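PDB 3R4V: putative uncharacterized protein from Pseudomonas phage 201phi2-1, which is a phage tubulin-like protein of uncharacterized function that holds guanosine-5'-diphosphate in its nucleotide pocket. Local coordinates for residues 115-120 against 148-153. Numbering follows the deposited sequence.
With GDP (guanosine-5'-diphosphate), chain B.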
# COMPACT_ATOMS: atom_id res chain seq x y z
N SER A 115 -1.21 5.11 0.36
CA SER A 115 -1.39 3.66 0.30
C SER A 115 -0.58 2.97 1.38
O SER A 115 0.44 3.49 1.82
CB SER A 115 -0.90 3.13 -1.06
OG SER A 115 -1.62 3.75 -2.11
N PHE A 116 -1.05 1.80 1.80
CA PHE A 116 -0.30 0.96 2.71
C PHE A 116 -0.01 -0.34 1.96
O PHE A 116 -0.94 -1.08 1.61
CB PHE A 116 -1.13 0.69 3.97
CG PHE A 116 -1.19 1.87 4.90
CD1 PHE A 116 -0.28 2.00 5.94
CD2 PHE A 116 -2.12 2.87 4.69
CE1 PHE A 116 -0.31 3.11 6.76
CE2 PHE A 116 -2.15 3.99 5.52
CZ PHE A 116 -1.26 4.10 6.55
N VAL A 117 1.27 -0.61 1.69
CA VAL A 117 1.61 -1.74 0.82
C VAL A 117 2.58 -2.67 1.54
O VAL A 117 3.43 -2.21 2.31
CB VAL A 117 2.20 -1.27 -0.53
CG1 VAL A 117 1.14 -0.49 -1.33
CG2 VAL A 117 3.48 -0.47 -0.34
N VAL A 118 2.42 -3.97 1.30
CA VAL A 118 3.23 -4.96 2.01
C VAL A 118 4.29 -5.55 1.09
O VAL A 118 4.00 -5.97 -0.04
CB VAL A 118 2.34 -6.09 2.56
CG1 VAL A 118 3.17 -7.27 3.05
CG2 VAL A 118 1.46 -5.58 3.69
N GLY A 119 5.53 -5.59 1.56
CA GLY A 119 6.61 -6.24 0.85
C GLY A 119 6.65 -7.72 1.21
O GLY A 119 7.14 -8.10 2.28
N ALA A 120 6.15 -8.56 0.31
CA ALA A 120 6.06 -10.00 0.57
C ALA A 120 7.39 -10.66 0.27
O ALA A 120 8.06 -10.31 -0.71
CB ALA A 120 4.96 -10.62 -0.30
N ILE A 148 3.11 9.31 -5.54
CA ILE A 148 2.37 8.15 -5.08
C ILE A 148 2.96 7.76 -3.75
O ILE A 148 4.08 7.24 -3.68
CB ILE A 148 2.43 7.00 -6.10
CG1 ILE A 148 1.75 7.43 -7.43
CG2 ILE A 148 1.81 5.72 -5.50
CD1 ILE A 148 0.24 7.68 -7.36
N VAL A 149 2.23 8.08 -2.68
CA VAL A 149 2.79 8.10 -1.34
C VAL A 149 2.37 6.84 -0.64
O VAL A 149 1.19 6.58 -0.49
CB VAL A 149 2.22 9.33 -0.58
CG1 VAL A 149 2.67 9.35 0.86
CG2 VAL A 149 2.65 10.62 -1.28
N VAL A 150 3.35 6.05 -0.22
CA VAL A 150 3.05 4.75 0.37
C VAL A 150 3.78 4.53 1.68
O VAL A 150 4.92 4.93 1.86
CB VAL A 150 3.41 3.60 -0.60
CG1 VAL A 150 2.86 3.89 -2.01
CG2 VAL A 150 4.89 3.35 -0.64
N ASN A 151 3.09 3.89 2.61
CA ASN A 151 3.71 3.38 3.81
C ASN A 151 4.06 1.94 3.48
O ASN A 151 3.17 1.12 3.23
CB ASN A 151 2.72 3.44 4.97
CG ASN A 151 3.33 2.98 6.28
OD1 ASN A 151 3.12 1.85 6.72
ND2 ASN A 151 4.10 3.86 6.91
N TYR A 152 5.36 1.67 3.44
CA TYR A 152 5.86 0.37 3.01
C TYR A 152 6.15 -0.50 4.22
O TYR A 152 6.83 -0.07 5.14
CB TYR A 152 7.15 0.55 2.20
CG TYR A 152 7.84 -0.77 1.89
CD1 TYR A 152 7.36 -1.61 0.88
CD2 TYR A 152 8.95 -1.19 2.62
CE1 TYR A 152 7.99 -2.82 0.59
CE2 TYR A 152 9.58 -2.40 2.34
CZ TYR A 152 9.09 -3.21 1.33
OH TYR A 152 9.71 -4.41 1.06
N VAL A 153 5.59 -1.71 4.24
CA VAL A 153 5.75 -2.59 5.38
C VAL A 153 6.25 -3.94 4.88
O VAL A 153 5.50 -4.68 4.22
CB VAL A 153 4.41 -2.79 6.12
CG1 VAL A 153 4.59 -3.74 7.29
CG2 VAL A 153 3.87 -1.45 6.60
PB GDP B . -3.31 -11.63 -3.74
O1B GDP B . -4.66 -12.06 -3.24
O2B GDP B . -3.29 -10.12 -3.82
O3B GDP B . -3.02 -12.26 -5.10
O3A GDP B . -2.17 -12.16 -2.75
PA GDP B . -2.16 -12.04 -1.15
O1A GDP B . -3.22 -12.91 -0.49
O2A GDP B . -2.27 -10.61 -0.71
O5' GDP B . -0.73 -12.65 -0.85
C5' GDP B . 0.46 -12.10 -1.44
C4' GDP B . 1.66 -12.36 -0.54
O4' GDP B . 1.57 -11.54 0.63
C3' GDP B . 1.73 -13.79 -0.02
O3' GDP B . 2.52 -14.60 -0.88
C2' GDP B . 2.39 -13.63 1.33
O2' GDP B . 3.81 -13.54 1.18
C1' GDP B . 1.94 -12.27 1.81
N9 GDP B . 0.71 -12.31 2.62
C8 GDP B . -0.38 -13.09 2.43
N7 GDP B . -1.34 -12.82 3.35
C5 GDP B . -0.88 -11.82 4.14
C6 GDP B . -1.37 -11.04 5.29
O6 GDP B . -2.51 -11.25 5.77
N1 GDP B . -0.57 -10.09 5.81
C2 GDP B . 0.66 -9.84 5.31
N2 GDP B . 1.44 -8.87 5.86
N3 GDP B . 1.18 -10.52 4.25
C4 GDP B . 0.46 -11.49 3.64
O HOH W 1 -0.61 6.23 -2.57
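Phe116 meets Asn151 obliquely through CD1 and CE1, with CD1 3.5 Å from Asn151 CB and CE1 equally near that carbon. Asn151 CG stands anti to the backbone N (chi1 -177°), which carries it out beside Phe116, 3.7 Å from CE1. Ring and amide planes are turned 50° apart. OD1 accepts from Lys171 of helix 161-178 and ND2 donates to Leu211 O on the next strand, so both ends of this buried amide are satisfied and its rotation is fixed.

On the opposite face Val117 CG2 meets two neighbours of strand 148-154: it lies 4.1 Å from Val150 CB and touches the edge of the Tyr152 ring, near the ring plane, at CD1. The phenol of Tyr152 continues past Val117 toward Gly119, where Tyr152 OH lies 3.6 Å from Gly119 CA, against a residue without a side chain.

Between the two faces runs a parallel ladder of five backbone hydrogen bonds, from Ser115 N–Val149 O to Gly119 N–Val153 O. In the last, the donor sits above the carbonyl plane, 42° out of it. At the other end a water donates a hydrogen bond to Val149 O and is also hydrogen-bonded to Ser115 OG (2.7 Å).

The strands form a beta-alpha-beta unit connected through helix 124-144, within the central sheet of a tubulin-like nucleotide-binding fold. Val118 CG1 approaches guanosine-5'-diphosphate N2 at 3.7 Å from the strand, and Ala120 CB, just past its end at Gly119, nears the ribose oxygens. These are van der Waals contacts of aliphatic carbons, while the buried Asn151 amide ties helix 161-178 and strand 208-214 to the mostly apolar pair.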